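Lipolytic enzyme, g-d-s-l (PDB 2W47) contains a family 6 carbohydrate-binding module, a beta-sandwich that holds a glycan and a calcium ion in this structure. Local coordinates at residues Y41-V46 and V109-A114. Numbering follows the deposited sequence.
Sequences YIEWNV and VIRATA
Ile42 pairs with Ala112 and Trp44 with Ile110 as antiparallel hydrogen-bonded pairs, each closed by two N-H...O=C bonds, and the nearly antiparallel strand axes come within 4.7 Å at 164°. The bond from Ile110 N to Trp44 O is nearly straight.

On the face carrying Tyr41, Glu43 and Arg111, the guanidinium of Arg111 meets both of the others, Tyr41 over one face and Glu43 at its edge. It stacks flat on the tyrosine ring: the planes differ by 5°, and Arg111 CZ stands 3.7 Å from the ring centroid of Tyr41, close enough for a cation-pi interaction. Arg111 CD adds a CH-pi contact over the same ring, 3.9 Å from the Tyr41 centroid. The bend of the arginine chain at chi3, which places NE, contributes to this course over the ring. At the guanidinium edge, Glu43 OE1 alone takes both donors, Arg111 NE at 2.8 Å and Arg111 NH2 at 2.9 Å. This side-on salt bridge lies in the guanidinium plane but 28° out of the carboxylate plane, with NE on the anti side and NH2 on the syn side. Val109 CG1 packs against the same carboxylate, 3.3 Å from Glu43 CD.

The opposite face belongs to the core: Val46 CG2 touches Ile110 CD1 at 3.8 Å. Ile42, Trp44 and Val46 also pack on strand 122-130 of the other sheet of the beta-sandwich, while Trp44 NE1 bonds to Gln8 O.

Face stacking and an edge-on salt bridge together restrain both the tilt and the rotation of the guanidinium, and the adjacent carboxylate would be expected to stabilise its positive charge on this partly exposed face.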
loop_
_atom_site.group_PDB
_atom_site.type_symbol
_atom_site.label_atom_id
_atom_site.label_comp_id
_atom_site.label_asym_id
_atom_site.label_seq_id
_atom_site.Cartn_x
_atom_site.Cartn_y
_atom_site.Cartn_z
ATOM N N TYR A 41 3.407 -1.419 -9.799
ATOM C CA TYR A 41 3.206 -1.977 -8.474
ATOM C C TYR A 41 4.244 -1.573 -7.467
ATOM O O TYR A 41 5.337 -1.135 -7.821
ATOM C CB TYR A 41 3.082 -3.513 -8.500
ATOM C CG TYR A 41 4.312 -4.309 -8.915
ATOM C CD1 TYR A 41 5.380 -4.515 -8.032
ATOM C CD2 TYR A 41 4.366 -4.916 -10.168
ATOM C CE1 TYR A 41 6.504 -5.276 -8.421
ATOM C CE2 TYR A 41 5.465 -5.681 -10.553
ATOM C CZ TYR A 41 6.522 -5.855 -9.682
ATOM O OH TYR A 41 7.609 -6.609 -10.098
ATOM N N ILE A 42 3.874 -1.721 -6.198
ATOM C CA ILE A 42 4.787 -1.576 -5.071
ATOM C C ILE A 42 4.709 -2.862 -4.258
ATOM O O ILE A 42 3.622 -3.410 -4.036
ATOM C CB ILE A 42 4.444 -0.353 -4.181
ATOM C CG1 ILE A 42 3.087 -0.537 -3.489
ATOM C CG2 ILE A 42 4.505 0.929 -5.001
ATOM C CD1 ILE A 42 2.590 0.686 -2.737
ATOM N N GLU A 43 5.868 -3.350 -3.832
ATOM C CA GLU A 43 5.950 -4.612 -3.119
ATOM C C GLU A 43 6.856 -4.466 -1.920
ATOM O O GLU A 43 7.951 -3.920 -2.027
ATOM C CB GLU A 43 6.491 -5.682 -4.057
ATOM C CG GLU A 43 6.611 -7.050 -3.449
ATOM C CD GLU A 43 6.992 -8.065 -4.488
ATOM O OE1 GLU A 43 6.104 -8.494 -5.253
ATOM O OE2 GLU A 43 8.186 -8.454 -4.538
ATOM N N TRP A 44 6.401 -4.967 -0.778
ATOM C CA TRP A 44 7.234 -5.002 0.407
ATOM C C TRP A 44 7.386 -6.418 0.922
ATOM O O TRP A 44 6.470 -7.242 0.814
ATOM C CB TRP A 44 6.617 -4.171 1.526
ATOM C CG TRP A 44 6.798 -2.695 1.440
ATOM C CD1 TRP A 44 7.902 -1.974 1.804
ATOM C CD2 TRP A 44 5.811 -1.742 1.040
ATOM N NE1 TRP A 44 7.666 -0.632 1.635
ATOM C CE2 TRP A 44 6.390 -0.463 1.169
ATOM C CE3 TRP A 44 4.493 -1.849 0.577
ATOM C CZ2 TRP A 44 5.701 0.700 0.860
ATOM C CZ3 TRP A 44 3.810 -0.687 0.266
ATOM C CH2 TRP A 44 4.418 0.570 0.408
ATOM N N ASN A 45 8.558 -6.680 1.496
ATOM C CA ASN A 45 8.799 -7.889 2.262
ATOM C C ASN A 45 8.466 -7.618 3.721
ATOM O O ASN A 45 9.195 -6.923 4.428
ATOM C CB ASN A 45 10.252 -8.332 2.088
ATOM C CG ASN A 45 10.515 -8.901 0.720
ATOM O OD1 ASN A 45 9.782 -9.763 0.243
ATOM N ND2 ASN A 45 11.586 -8.430 0.081
ATOM N N VAL A 46 7.324 -8.147 4.149
ATOM C CA VAL A 46 6.754 -7.826 5.452
ATOM C C VAL A 46 6.938 -8.992 6.411
ATOM O O VAL A 46 6.577 -10.125 6.102
ATOM C CB VAL A 46 5.255 -7.457 5.303
ATOM C CG1 VAL A 46 4.569 -7.289 6.667
ATOM C CG2 VAL A 46 5.123 -6.169 4.514
ATOM N N VAL A 109 5.280 -11.577 1.112
ATOM C CA VAL A 109 5.485 -10.687 -0.023
ATOM C C VAL A 109 4.163 -9.975 -0.315
ATOM O O VAL A 109 3.210 -10.606 -0.760
ATOM C CB VAL A 109 5.974 -11.474 -1.261
ATOM C CG1 VAL A 109 6.296 -10.523 -2.389
ATOM C CG2 VAL A 109 7.209 -12.333 -0.928
ATOM N N ILE A 110 4.104 -8.677 -0.028
ATOM C CA ILE A 110 2.858 -7.929 -0.157
ATOM C C ILE A 110 2.953 -6.936 -1.313
ATOM O O ILE A 110 3.820 -6.070 -1.308
ATOM C CB ILE A 110 2.494 -7.229 1.170
ATOM C CG1 ILE A 110 2.439 -8.272 2.313
ATOM C CG2 ILE A 110 1.169 -6.451 1.022
ATOM C CD1 ILE A 110 1.797 -7.824 3.619
ATOM N N ARG A 111 2.087 -7.106 -2.311
ATOM C CA ARG A 111 2.114 -6.278 -3.510
ATOM C C ARG A 111 0.776 -5.587 -3.750
ATOM O O ARG A 111 -0.294 -6.192 -3.592
ATOM C CB ARG A 111 2.515 -7.110 -4.744
ATOM C CG ARG A 111 2.654 -6.282 -6.027
ATOM C CD ARG A 111 2.884 -7.152 -7.239
ATOM N NE ARG A 111 4.164 -7.845 -7.176
ATOM C CZ ARG A 111 4.694 -8.503 -8.199
ATOM N NH1 ARG A 111 4.056 -8.548 -9.367
ATOM N NH2 ARG A 111 5.870 -9.103 -8.050
ATOM N N ALA A 112 0.861 -4.318 -4.146
ATOM C CA ALA A 112 -0.302 -3.525 -4.553
ATOM C C ALA A 112 -0.104 -3.104 -6.003
ATOM O O ALA A 112 0.798 -2.324 -6.302
ATOM C CB ALA A 112 -0.458 -2.318 -3.647
ATOM N N THR A 113 -0.954 -3.628 -6.886
ATOM C CA THR A 113 -0.816 -3.442 -8.326
ATOM C C THR A 113 -1.938 -2.561 -8.853
ATOM O O THR A 113 -3.116 -2.817 -8.580
ATOM C CB THR A 113 -0.855 -4.797 -9.050
ATOM O OG1 THR A 113 0.207 -5.617 -8.558
ATOM C CG2 THR A 113 -0.670 -4.651 -10.546
ATOM N N ALA A 114 -1.576 -1.541 -9.623
ATOM C CA ALA A 114 -2.567 -0.627 -10.199
ATOM C C ALA A 114 -3.407 -1.331 -11.251
ATOM O O ALA A 114 -2.871 -1.986 -12.151
ATOM C CB ALA A 114 -1.876 0.574 -10.797
#